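Side-chain contacts in putative glutathione S-transferase (Corynebacterium glutamicum, PDB 3M1G), which probably acts on glutathione-linked substrates as a glutathione transferase of the ECM4-like subfamily, with a thiol nucleophile: residues Ala67-Trp72 with Lys299-Ile304; Thr251-Asp256 with Asp291-Thr296; Gly261-Gly266 with Ala307-Thr312; Arg75-Arg80 with Ile89-Thr94. One frame throughout, in Å; residues are numbered along the deposited sequence. Where two conformers were deposited one is given.

Contact 1 (Ala67-Trp72 with Lys299-Ile304); sequences ARACPW and KQHYYI
The methyl of Ala69 presses against the base of the His301 side chain, CB to CB at 3.3 Å, a tight apolar touch; alanine suits the place because its lone methyl lets the loop come close to the helix. From there the imidazole leans past the methyl obliquely, Ala69 CB lying 3.6 Å from His301 CG. The torsion of His301, with CG anti to the backbone N (chi1 169°), takes the ring past the Ala69 methyl and sets CD2 3.9 Å above one face of the Tyr302 ring, toward its rim; His301 NE2 is hydrogen-bonded to Asp99. Tyr302 brings its ring in edge first: CE1 stands 3.7 Å from Ala69 O, near the ring plane. Beyond it the phenol oxygen meets Pro71 from the opposite direction, Tyr302 OH to Pro71 CD at 3.4 Å. That hydroxyl is hydrogen-bonded to Tyr201 and Tyr259, and Tyr302 is predicted to lower the pKa of Cys70, the predicted nucleophile. Cys70 occupies the N-cap of helix 71-83, its side chain capping a backbone N further on. A cysteine at the start of the first helix of a thioredoxin-like domain, faced by the helical domain, is the active-site arrangement of omega-like glutathione transferases.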
# COMPACT_ATOMS: atom_id res chain seq x y z
N ALA A 67 -21.00 -1.74 -14.73
CA ALA A 67 -20.48 -2.66 -13.70
C ALA A 67 -19.98 -1.80 -12.56
O ALA A 67 -19.27 -0.79 -12.80
CB ALA A 67 -19.32 -3.54 -14.27
N ARG A 68 -20.30 -2.19 -11.34
CA ARG A 68 -19.82 -1.45 -10.15
C ARG A 68 -18.31 -1.31 -10.08
O ARG A 68 -17.80 -0.28 -9.67
CB ARG A 68 -20.30 -2.14 -8.86
CG ARG A 68 -21.79 -2.11 -8.64
CD ARG A 68 -22.29 -0.65 -8.39
NE ARG A 68 -23.71 -0.66 -8.05
CZ ARG A 68 -24.55 0.36 -8.20
NH1 ARG A 68 -24.15 1.53 -8.72
NH2 ARG A 68 -25.83 0.20 -7.86
N ALA A 69 -17.58 -2.34 -10.50
CA ALA A 69 -16.11 -2.35 -10.34
C ALA A 69 -15.38 -1.46 -11.34
O ALA A 69 -14.27 -1.02 -11.09
CB ALA A 69 -15.57 -3.82 -10.43
N CYS A 70 -16.00 -1.22 -12.48
CA CYS A 70 -15.34 -0.62 -13.63
C CYS A 70 -15.37 0.90 -13.52
O CYS A 70 -16.46 1.48 -13.44
CB CYS A 70 -16.06 -1.09 -14.92
SG CYS A 70 -15.50 -0.23 -16.43
N PRO A 71 -14.20 1.57 -13.53
CA PRO A 71 -14.19 3.04 -13.43
C PRO A 71 -14.82 3.80 -14.62
O PRO A 71 -15.42 4.87 -14.45
CB PRO A 71 -12.70 3.37 -13.30
CG PRO A 71 -11.97 2.19 -13.94
CD PRO A 71 -12.83 0.99 -13.65
N TRP A 72 -14.67 3.26 -15.82
CA TRP A 72 -15.24 3.88 -16.99
C TRP A 72 -16.77 3.86 -16.88
O TRP A 72 -17.42 4.86 -17.16
CB TRP A 72 -14.77 3.17 -18.26
CG TRP A 72 -13.35 2.76 -18.23
CD1 TRP A 72 -12.85 1.47 -18.01
CD2 TRP A 72 -12.20 3.61 -18.35
NE1 TRP A 72 -11.46 1.50 -18.01
CE2 TRP A 72 -11.04 2.78 -18.24
CE3 TRP A 72 -12.03 4.97 -18.56
CZ2 TRP A 72 -9.74 3.29 -18.33
CZ3 TRP A 72 -10.74 5.48 -18.66
CH2 TRP A 72 -9.61 4.64 -18.54
N LYS A 299 -13.03 -4.24 -4.97
CA LYS A 299 -11.88 -5.07 -4.54
C LYS A 299 -11.98 -6.52 -5.00
O LYS A 299 -11.00 -7.12 -5.45
CB LYS A 299 -11.72 -5.01 -3.02
CG LYS A 299 -11.31 -3.63 -2.47
CD LYS A 299 -11.40 -3.59 -0.94
CE LYS A 299 -10.29 -4.42 -0.26
NZ LYS A 299 -10.56 -4.55 1.20
N GLN A 300 -13.17 -7.10 -4.89
CA GLN A 300 -13.36 -8.46 -5.34
C GLN A 300 -13.05 -8.62 -6.84
O GLN A 300 -12.40 -9.59 -7.26
CB GLN A 300 -14.77 -8.94 -5.04
CG GLN A 300 -14.94 -9.21 -3.55
CD GLN A 300 -16.32 -9.73 -3.23
OE1 GLN A 300 -17.17 -9.73 -4.08
NE2 GLN A 300 -16.53 -10.18 -2.02
N HIS A 301 -13.47 -7.66 -7.64
CA HIS A 301 -13.27 -7.80 -9.08
C HIS A 301 -11.78 -7.84 -9.41
O HIS A 301 -11.29 -8.73 -10.09
CB HIS A 301 -13.92 -6.67 -9.86
CG HIS A 301 -13.50 -6.66 -11.30
ND1 HIS A 301 -13.98 -7.57 -12.22
CD2 HIS A 301 -12.57 -5.93 -11.96
CE1 HIS A 301 -13.37 -7.39 -13.38
NE2 HIS A 301 -12.51 -6.40 -13.25
N TYR A 302 -11.04 -6.89 -8.89
CA TYR A 302 -9.64 -6.76 -9.30
C TYR A 302 -8.82 -7.92 -8.74
O TYR A 302 -8.08 -8.57 -9.48
CB TYR A 302 -9.08 -5.42 -8.83
CG TYR A 302 -9.47 -4.27 -9.70
CD1 TYR A 302 -10.66 -3.58 -9.48
CD2 TYR A 302 -8.66 -3.88 -10.76
CE1 TYR A 302 -11.02 -2.52 -10.27
CE2 TYR A 302 -9.02 -2.82 -11.58
CZ TYR A 302 -10.23 -2.15 -11.34
OH TYR A 302 -10.60 -1.07 -12.12
N TYR A 303 -8.97 -8.16 -7.44
CA TYR A 303 -8.09 -9.10 -6.72
C TYR A 303 -8.43 -10.55 -7.04
O TYR A 303 -7.54 -11.41 -6.97
CB TYR A 303 -8.13 -8.87 -5.20
CG TYR A 303 -7.28 -7.71 -4.72
CD1 TYR A 303 -5.90 -7.85 -4.56
CD2 TYR A 303 -7.85 -6.46 -4.44
CE1 TYR A 303 -5.10 -6.77 -4.10
CE2 TYR A 303 -7.05 -5.39 -3.97
CZ TYR A 303 -5.68 -5.57 -3.82
OH TYR A 303 -4.89 -4.54 -3.38
N ILE A 304 -9.70 -10.85 -7.36
CA ILE A 304 -10.09 -12.24 -7.68
C ILE A 304 -9.95 -12.54 -9.17
O ILE A 304 -9.40 -13.54 -9.55
CB ILE A 304 -11.53 -12.54 -7.23
CG1 ILE A 304 -11.61 -12.47 -5.70
CG2 ILE A 304 -11.99 -13.94 -7.73
CD1 ILE A 304 -13.05 -12.61 -5.15

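Contact 2 (Thr251-Asp256 with Asp291-Thr296); sequences TLVRFD and DTTDFT
Within the all-helical C-terminal domain of the glutathione transferase fold, the end of helix 243-253 packs against the turn that leads into helix 295-305. Val253 is the hub on one side, and Thr293 and Phe295 receive it on the other. The methyls of Val253 and Thr293 meet tip to tip, CG2 to CG2 at 3.9 Å. Both are anti to their own backbone N, which leaves the polar branch of Thr293 directed elsewhere: its OG1 is hydrogen-bonded to Phe289 O and to the hydroxyl of Tyr249. Threonine fits here because one branch can join the apolar core while the other serves the backbone of the preceding turn.

Phe295 crosses the valine obliquely. Its CZ lies 4.0 Å from Val253 CG2, and its CE1 approaches Val253 O at 3.6 Å, so the carbonyl oxygen faces the ring edge near the ring plane, where the aromatic hydrogens carry a slight positive charge. One face of the same ring is covered by Thr293 CG2, 3.8 Å above the plane and offset toward the rim. The Thr293 methyl, Val253 CG2 and the Phe295 ring each touch the other two, and three side chains close into one small apolar cluster. Val253 also touches Leu280 of helix 274-284, while Phe295 rests on Leu321.

Between Thr293 and Phe295, Asp294 turns the other way; it is the N-cap of helix 295-305, its side chain capping a backbone N further along. The contact thus joins the C-terminal end of helix 243-253 to the capped start of helix 295-305, inside the helical domain of a glutathione transferase.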
# COMPACT_ATOMS: atom_id res chain seq x y z
N THR A 251 -10.93 6.85 -10.68
CA THR A 251 -9.56 6.40 -10.47
C THR A 251 -9.12 6.61 -9.00
O THR A 251 -8.61 5.68 -8.36
CB THR A 251 -8.57 7.06 -11.46
OG1 THR A 251 -8.95 6.70 -12.80
CG2 THR A 251 -7.14 6.48 -11.24
N LEU A 252 -9.36 7.79 -8.47
CA LEU A 252 -8.93 8.12 -7.11
C LEU A 252 -9.62 7.26 -6.04
O LEU A 252 -8.96 6.82 -5.09
CB LEU A 252 -9.11 9.60 -6.78
CG LEU A 252 -8.28 10.61 -7.55
CD1 LEU A 252 -8.63 12.04 -7.05
CD2 LEU A 252 -6.76 10.34 -7.48
N VAL A 253 -10.91 6.99 -6.23
CA VAL A 253 -11.67 6.23 -5.26
C VAL A 253 -11.30 4.73 -5.21
O VAL A 253 -11.56 4.05 -4.21
CB VAL A 253 -13.17 6.43 -5.47
CG1 VAL A 253 -13.72 5.52 -6.61
CG2 VAL A 253 -13.92 6.24 -4.15
N ARG A 254 -10.66 4.24 -6.26
CA ARG A 254 -10.17 2.89 -6.34
C ARG A 254 -8.68 2.81 -6.02
O ARG A 254 -8.09 1.72 -6.02
CB ARG A 254 -10.40 2.32 -7.75
CG ARG A 254 -11.86 2.05 -8.09
CD ARG A 254 -12.10 1.85 -9.59
NE ARG A 254 -13.49 1.45 -9.78
CZ ARG A 254 -14.53 2.28 -9.70
NH1 ARG A 254 -14.34 3.56 -9.48
NH2 ARG A 254 -15.77 1.82 -9.84
N PHE A 255 -8.05 3.93 -5.77
CA PHE A 255 -6.59 3.95 -5.65
C PHE A 255 -6.02 3.24 -4.43
O PHE A 255 -5.29 2.24 -4.57
CB PHE A 255 -6.04 5.36 -5.75
CG PHE A 255 -4.58 5.40 -6.07
CD1 PHE A 255 -3.64 5.32 -5.05
CD2 PHE A 255 -4.16 5.50 -7.35
CE1 PHE A 255 -2.28 5.37 -5.33
CE2 PHE A 255 -2.81 5.55 -7.67
CZ PHE A 255 -1.85 5.49 -6.61
N ASP A 256 -6.34 3.72 -3.24
CA ASP A 256 -5.81 3.06 -2.05
C ASP A 256 -6.34 1.63 -1.93
O ASP A 256 -5.59 0.71 -1.52
CB ASP A 256 -6.11 3.87 -0.77
CG ASP A 256 -5.31 5.19 -0.70
OD1 ASP A 256 -4.41 5.38 -1.56
OD2 ASP A 256 -5.59 6.02 0.20
N ASP A 291 -22.53 7.18 -3.03
CA ASP A 291 -23.71 6.31 -3.01
C ASP A 291 -23.81 5.47 -4.27
O ASP A 291 -24.79 4.77 -4.45
CB ASP A 291 -25.01 7.11 -2.66
CG ASP A 291 -25.43 8.15 -3.75
OD1 ASP A 291 -24.75 8.31 -4.79
OD2 ASP A 291 -26.50 8.81 -3.53
N THR A 292 -22.83 5.58 -5.18
CA THR A 292 -22.71 4.63 -6.28
C THR A 292 -21.38 3.81 -6.19
O THR A 292 -21.00 3.10 -7.15
CB THR A 292 -22.82 5.33 -7.62
OG1 THR A 292 -21.72 6.25 -7.80
CG2 THR A 292 -24.19 6.14 -7.75
N THR A 293 -20.67 3.94 -5.06
CA THR A 293 -19.34 3.34 -4.89
C THR A 293 -19.46 2.12 -3.97
O THR A 293 -19.78 2.28 -2.78
CB THR A 293 -18.34 4.34 -4.30
OG1 THR A 293 -18.27 5.49 -5.16
CG2 THR A 293 -16.91 3.73 -4.16
N ASP A 294 -19.25 0.94 -4.54
CA ASP A 294 -19.30 -0.32 -3.79
C ASP A 294 -17.88 -0.87 -3.65
O ASP A 294 -17.33 -1.47 -4.59
CB ASP A 294 -20.23 -1.33 -4.47
CG ASP A 294 -20.48 -2.60 -3.63
OD1 ASP A 294 -19.53 -3.02 -2.94
OD2 ASP A 294 -21.62 -3.17 -3.68
N PHE A 295 -17.29 -0.65 -2.49
CA PHE A 295 -15.88 -0.99 -2.28
C PHE A 295 -15.64 -2.50 -2.32
O PHE A 295 -14.59 -2.94 -2.79
CB PHE A 295 -15.35 -0.40 -0.98
CG PHE A 295 -15.15 1.09 -1.03
CD1 PHE A 295 -14.11 1.63 -1.73
CD2 PHE A 295 -16.00 1.94 -0.34
CE1 PHE A 295 -13.90 2.99 -1.74
CE2 PHE A 295 -15.82 3.28 -0.35
CZ PHE A 295 -14.75 3.82 -1.06
N THR A 296 -16.61 -3.28 -1.87
CA THR A 296 -16.50 -4.75 -1.91
C THR A 296 -16.44 -5.27 -3.33
O THR A 296 -15.59 -6.09 -3.63
CB THR A 296 -17.63 -5.43 -1.14
OG1 THR A 296 -17.57 -5.00 0.22
CG2 THR A 296 -17.53 -6.98 -1.19

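Contact 3 (Gly261-Gly266 with Ala307-Thr312); sequences GHFKCG and AEINPT
Ile309 reaches into the loop 261-266 and touches it with two branches. Its CG2 sits 3.6 Å from His262 O and 3.8 Å from His262 CE1, the isoleucine crossing the imidazole at about a right angle. The longer branch continues to the next residue, where Ile309 CD1 comes within 3.9 Å of Phe263 CE1. A beta-branched side chain suits this place, since one methyl can pack beside the histidine while the other goes on to the phenylalanine. Asn310 adds its CB, which lies in the plane of the imidazole at the edge, 4.0 Å from His262 CE1; the ring and amide planes are 83° apart.

Several bonds position these groups. Lys264 N to Gly261 O, 3.0 Å, closes a type I turn from Gly261 to Lys264 with His262 and Phe263 at its centre. With CG anti to the backbone N (chi1 -175°), the imidazole extends to His306, to whose ND1 its NE2 is hydrogen-bonded. Asn310 ND2 is held by Tyr303 O and Ile314 O. Further out, Phe263 packs edge-to-face with Tyr201, the predicted proton donor/acceptor, and nearly parallel to Tyr259, a predicted pKa-lowering site, while Asn310 OD1 accepts from Lys264 NZ of the second subunit.

The contact is made by van der Waals packing, without a hydrogen bond across it; the polar ends of His262 and Asn310 are bonded to residues around it, backing onto the predicted active site and taking part in the dimer interface.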
# COMPACT_ATOMS: atom_id res chain seq x y z
N GLY A 261 -1.67 -1.23 -4.24
CA GLY A 261 -1.01 -2.53 -4.09
C GLY A 261 -1.10 -3.45 -5.33
O GLY A 261 -0.08 -3.82 -5.91
N HIS A 262 -2.33 -3.80 -5.72
CA HIS A 262 -2.59 -4.71 -6.84
C HIS A 262 -1.87 -4.30 -8.12
O HIS A 262 -1.26 -5.14 -8.76
CB HIS A 262 -4.10 -4.80 -7.06
CG HIS A 262 -4.52 -5.80 -8.09
ND1 HIS A 262 -4.28 -7.16 -7.97
CD2 HIS A 262 -5.22 -5.65 -9.25
CE1 HIS A 262 -4.81 -7.79 -9.01
NE2 HIS A 262 -5.39 -6.90 -9.80
N PHE A 263 -1.93 -3.01 -8.47
CA PHE A 263 -1.24 -2.47 -9.66
C PHE A 263 0.12 -1.83 -9.36
O PHE A 263 0.73 -1.19 -10.25
CB PHE A 263 -2.14 -1.43 -10.37
CG PHE A 263 -3.30 -2.02 -11.16
CD1 PHE A 263 -3.45 -3.39 -11.32
CD2 PHE A 263 -4.17 -1.20 -11.83
CE1 PHE A 263 -4.47 -3.92 -12.12
CE2 PHE A 263 -5.21 -1.74 -12.63
CZ PHE A 263 -5.36 -3.10 -12.75
N LYS A 264 0.60 -1.98 -8.12
CA LYS A 264 1.94 -1.52 -7.72
C LYS A 264 2.15 -0.03 -7.96
O LYS A 264 3.27 0.40 -8.19
CB LYS A 264 3.02 -2.34 -8.44
CG LYS A 264 2.91 -3.88 -8.20
CD LYS A 264 4.12 -4.62 -8.75
CE LYS A 264 4.13 -6.11 -8.36
NZ LYS A 264 3.06 -6.92 -9.01
N CYS A 265 1.09 0.77 -7.85
CA CYS A 265 1.17 2.20 -8.13
C CYS A 265 1.61 3.02 -6.89
O CYS A 265 1.82 4.23 -6.99
CB CYS A 265 -0.18 2.73 -8.57
SG CYS A 265 -0.72 2.14 -10.15
N GLY A 266 1.72 2.36 -5.75
CA GLY A 266 1.95 3.04 -4.46
C GLY A 266 3.24 3.75 -4.13
O GLY A 266 3.95 3.32 -3.21
N ALA A 307 -6.08 -13.05 -12.08
CA ALA A 307 -5.31 -14.18 -11.61
C ALA A 307 -3.88 -14.21 -12.17
O ALA A 307 -2.99 -14.78 -11.55
CB ALA A 307 -6.06 -15.50 -11.94
N GLU A 308 -3.65 -13.58 -13.32
CA GLU A 308 -2.29 -13.45 -13.84
C GLU A 308 -1.40 -12.51 -12.99
O GLU A 308 -0.19 -12.65 -13.03
CB GLU A 308 -2.29 -12.99 -15.32
CG GLU A 308 -0.86 -12.80 -15.95
CD GLU A 308 0.05 -14.06 -15.87
OE1 GLU A 308 -0.26 -14.98 -16.69
OE2 GLU A 308 1.05 -14.12 -15.04
N ILE A 309 -2.00 -11.58 -12.24
CA ILE A 309 -1.28 -10.70 -11.31
C ILE A 309 -1.30 -11.21 -9.85
O ILE A 309 -0.29 -11.12 -9.13
CB ILE A 309 -1.92 -9.31 -11.30
CG1 ILE A 309 -1.84 -8.67 -12.68
CG2 ILE A 309 -1.25 -8.39 -10.27
CD1 ILE A 309 -2.51 -7.25 -12.65
N ASN A 310 -2.46 -11.76 -9.44
CA ASN A 310 -2.74 -12.24 -8.08
C ASN A 310 -3.28 -13.67 -8.07
O ASN A 310 -4.45 -13.89 -7.83
CB ASN A 310 -3.78 -11.30 -7.44
CG ASN A 310 -4.01 -11.57 -5.93
OD1 ASN A 310 -3.06 -11.84 -5.18
ND2 ASN A 310 -5.28 -11.48 -5.49
N PRO A 311 -2.40 -14.67 -8.30
CA PRO A 311 -2.88 -16.04 -8.46
C PRO A 311 -3.57 -16.62 -7.24
O PRO A 311 -4.36 -17.55 -7.39
CB PRO A 311 -1.60 -16.84 -8.77
CG PRO A 311 -0.47 -15.95 -8.40
CD PRO A 311 -0.98 -14.57 -8.66
N THR A 312 -3.27 -16.14 -6.04
CA THR A 312 -3.93 -16.70 -4.85
C THR A 312 -5.39 -16.28 -4.85
O THR A 312 -6.21 -16.90 -4.19
CB THR A 312 -3.29 -16.21 -3.54
OG1 THR A 312 -3.42 -14.78 -3.46
CG2 THR A 312 -1.80 -16.68 -3.42

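Contact 4 (Arg75-Arg80 with Ile89-Thr94); sequences RTVITR and ISLGLT
Arg80 and Ile89 supply the polar part of this contact. The guanidinium takes the carbonyl oxygen of Ile89 side-on, with NE and NH2 each 2.9 Å from Ile89 O, at N-H...O angles of 148° and 145°. Both bonds end on one atom, which lies in the guanidinium plane, so the group is fixed in rotation. NH2 arrives in the carbonyl plane, whereas NE stands above it. The arm that makes this possible is stretched, with CG anti to the backbone N and the chain extended as far as NE. Arginine suits the place because it offers two donors on one edge and still has NH1 for a salt bridge with Glu352, which probably offsets the charge of this buried side chain.

Packing forms the second kind of interaction. Leu91 lays its CB over one face of the guanidinium, 3.7 Å from Arg80 NH2 and offset toward the rim, a flat surface that accepts aliphatic carbon well. One turn earlier on the helix, Val77 CG2 meets Leu91 CD1 at 4.4 Å, a looser apolar touch.

The backbone supplies the frame. The 75-80 segment of helix 71-83 and strand 90-93 run nearly antiparallel, at 151° with axes 11.2 Å apart at closest approach, and the strand pairs with parallel strand 62-66. This is the helix-to-second-strand packing of a beta-alpha-beta unit, here the one at the start of the thioredoxin-like domain.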
# COMPACT_ATOMS: atom_id res chain seq x y z
N ARG A 75 -18.27 6.45 -14.25
CA ARG A 75 -18.59 7.80 -14.76
C ARG A 75 -20.06 7.96 -15.22
O ARG A 75 -20.72 8.95 -14.91
CB ARG A 75 -17.78 8.10 -16.00
CG ARG A 75 -16.26 8.01 -15.89
CD ARG A 75 -15.69 8.31 -17.26
NE ARG A 75 -14.25 8.39 -17.30
CZ ARG A 75 -13.57 8.75 -18.39
NH1 ARG A 75 -12.26 8.77 -18.36
NH2 ARG A 75 -14.20 9.10 -19.51
N THR A 76 -20.53 6.96 -15.97
CA THR A 76 -21.87 6.99 -16.53
C THR A 76 -22.93 6.88 -15.47
O THR A 76 -24.02 7.53 -15.57
CB THR A 76 -22.08 5.92 -17.68
OG1 THR A 76 -22.18 4.59 -17.16
CG2 THR A 76 -20.98 5.94 -18.67
N VAL A 77 -22.65 6.08 -14.44
CA VAL A 77 -23.59 5.89 -13.33
C VAL A 77 -23.71 7.16 -12.48
O VAL A 77 -24.82 7.59 -12.11
CB VAL A 77 -23.24 4.65 -12.47
CG1 VAL A 77 -24.20 4.50 -11.24
CG2 VAL A 77 -23.29 3.41 -13.33
N ILE A 78 -22.57 7.78 -12.21
CA ILE A 78 -22.54 9.01 -11.42
C ILE A 78 -23.34 10.11 -12.18
O ILE A 78 -24.13 10.82 -11.58
CB ILE A 78 -21.08 9.52 -11.21
CG1 ILE A 78 -20.28 8.58 -10.27
CG2 ILE A 78 -21.08 10.89 -10.66
CD1 ILE A 78 -18.69 8.75 -10.38
N THR A 79 -23.09 10.23 -13.48
CA THR A 79 -23.70 11.29 -14.27
C THR A 79 -25.22 11.06 -14.34
O THR A 79 -26.00 12.00 -14.17
CB THR A 79 -23.05 11.36 -15.65
OG1 THR A 79 -21.64 11.60 -15.49
CG2 THR A 79 -23.68 12.48 -16.50
N ARG A 80 -25.63 9.81 -14.58
CA ARG A 80 -27.05 9.45 -14.60
C ARG A 80 -27.76 9.84 -13.31
O ARG A 80 -28.88 10.40 -13.34
CB ARG A 80 -27.24 7.97 -14.92
CG ARG A 80 -28.67 7.43 -14.91
CD ARG A 80 -28.71 6.01 -15.37
NE ARG A 80 -29.98 5.31 -15.09
CZ ARG A 80 -30.25 4.63 -13.97
NH1 ARG A 80 -29.40 4.57 -12.96
NH2 ARG A 80 -31.41 4.01 -13.87
N ILE A 89 -33.80 6.29 -18.27
CA ILE A 89 -32.88 5.28 -18.79
C ILE A 89 -32.71 4.26 -17.68
O ILE A 89 -32.36 4.61 -16.52
CB ILE A 89 -31.50 5.89 -19.11
CG1 ILE A 89 -31.62 6.98 -20.18
CG2 ILE A 89 -30.46 4.81 -19.51
CD1 ILE A 89 -30.31 7.88 -20.31
N SER A 90 -32.97 3.00 -17.99
CA SER A 90 -32.90 1.93 -16.99
C SER A 90 -31.44 1.52 -16.78
O SER A 90 -30.55 1.96 -17.51
CB SER A 90 -33.76 0.72 -17.42
OG SER A 90 -33.27 0.15 -18.63
N LEU A 91 -31.21 0.67 -15.78
CA LEU A 91 -29.84 0.31 -15.35
C LEU A 91 -29.73 -1.21 -15.24
O LEU A 91 -30.55 -1.84 -14.57
CB LEU A 91 -29.48 0.90 -13.99
CG LEU A 91 -28.05 0.63 -13.50
CD1 LEU A 91 -27.01 1.36 -14.39
CD2 LEU A 91 -27.86 1.04 -12.03
N GLY A 92 -28.76 -1.77 -15.96
CA GLY A 92 -28.37 -3.16 -15.81
C GLY A 92 -26.94 -3.24 -15.25
O GLY A 92 -26.06 -2.55 -15.73
N LEU A 93 -26.74 -4.04 -14.23
CA LEU A 93 -25.40 -4.27 -13.64
C LEU A 93 -24.84 -5.64 -14.04
O LEU A 93 -25.54 -6.64 -13.94
CB LEU A 93 -25.49 -4.13 -12.13
CG LEU A 93 -25.89 -2.72 -11.70
CD1 LEU A 93 -26.26 -2.72 -10.23
CD2 LEU A 93 -24.81 -1.68 -11.98
N THR A 94 -23.59 -5.65 -14.52
CA THR A 94 -22.90 -6.86 -15.03
C THR A 94 -21.44 -6.82 -14.60
O THR A 94 -21.10 -6.07 -13.68
CB THR A 94 -22.94 -6.94 -16.58
OG1 THR A 94 -22.46 -8.22 -17.02
CG2 THR A 94 -22.06 -5.84 -17.19

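How the contacts relate
Contact 1 joins the thioredoxin-like and helical domains at the predicted nucleophile, and each of the others touches it. Contact 2, its centre 9 Å away, shares helix 295-305 with it and is tied to it by Arg254 NE, 2.9 Å from Ala69 O in a probable hydrogen bond. Contact 3, centred 13 Å from contact 1, is linked through Tyr303 O to Asn310 ND2 at 2.7 Å, and packs Phe263 against Tyr302. Contact 4 uses the same helix 71-83 that begins at the active site; Thr292 of contact 2 touches its Val77 and Ile78. Contacts 3 and 4 lie farthest apart, with centres 28 Å from each other and no touch between them.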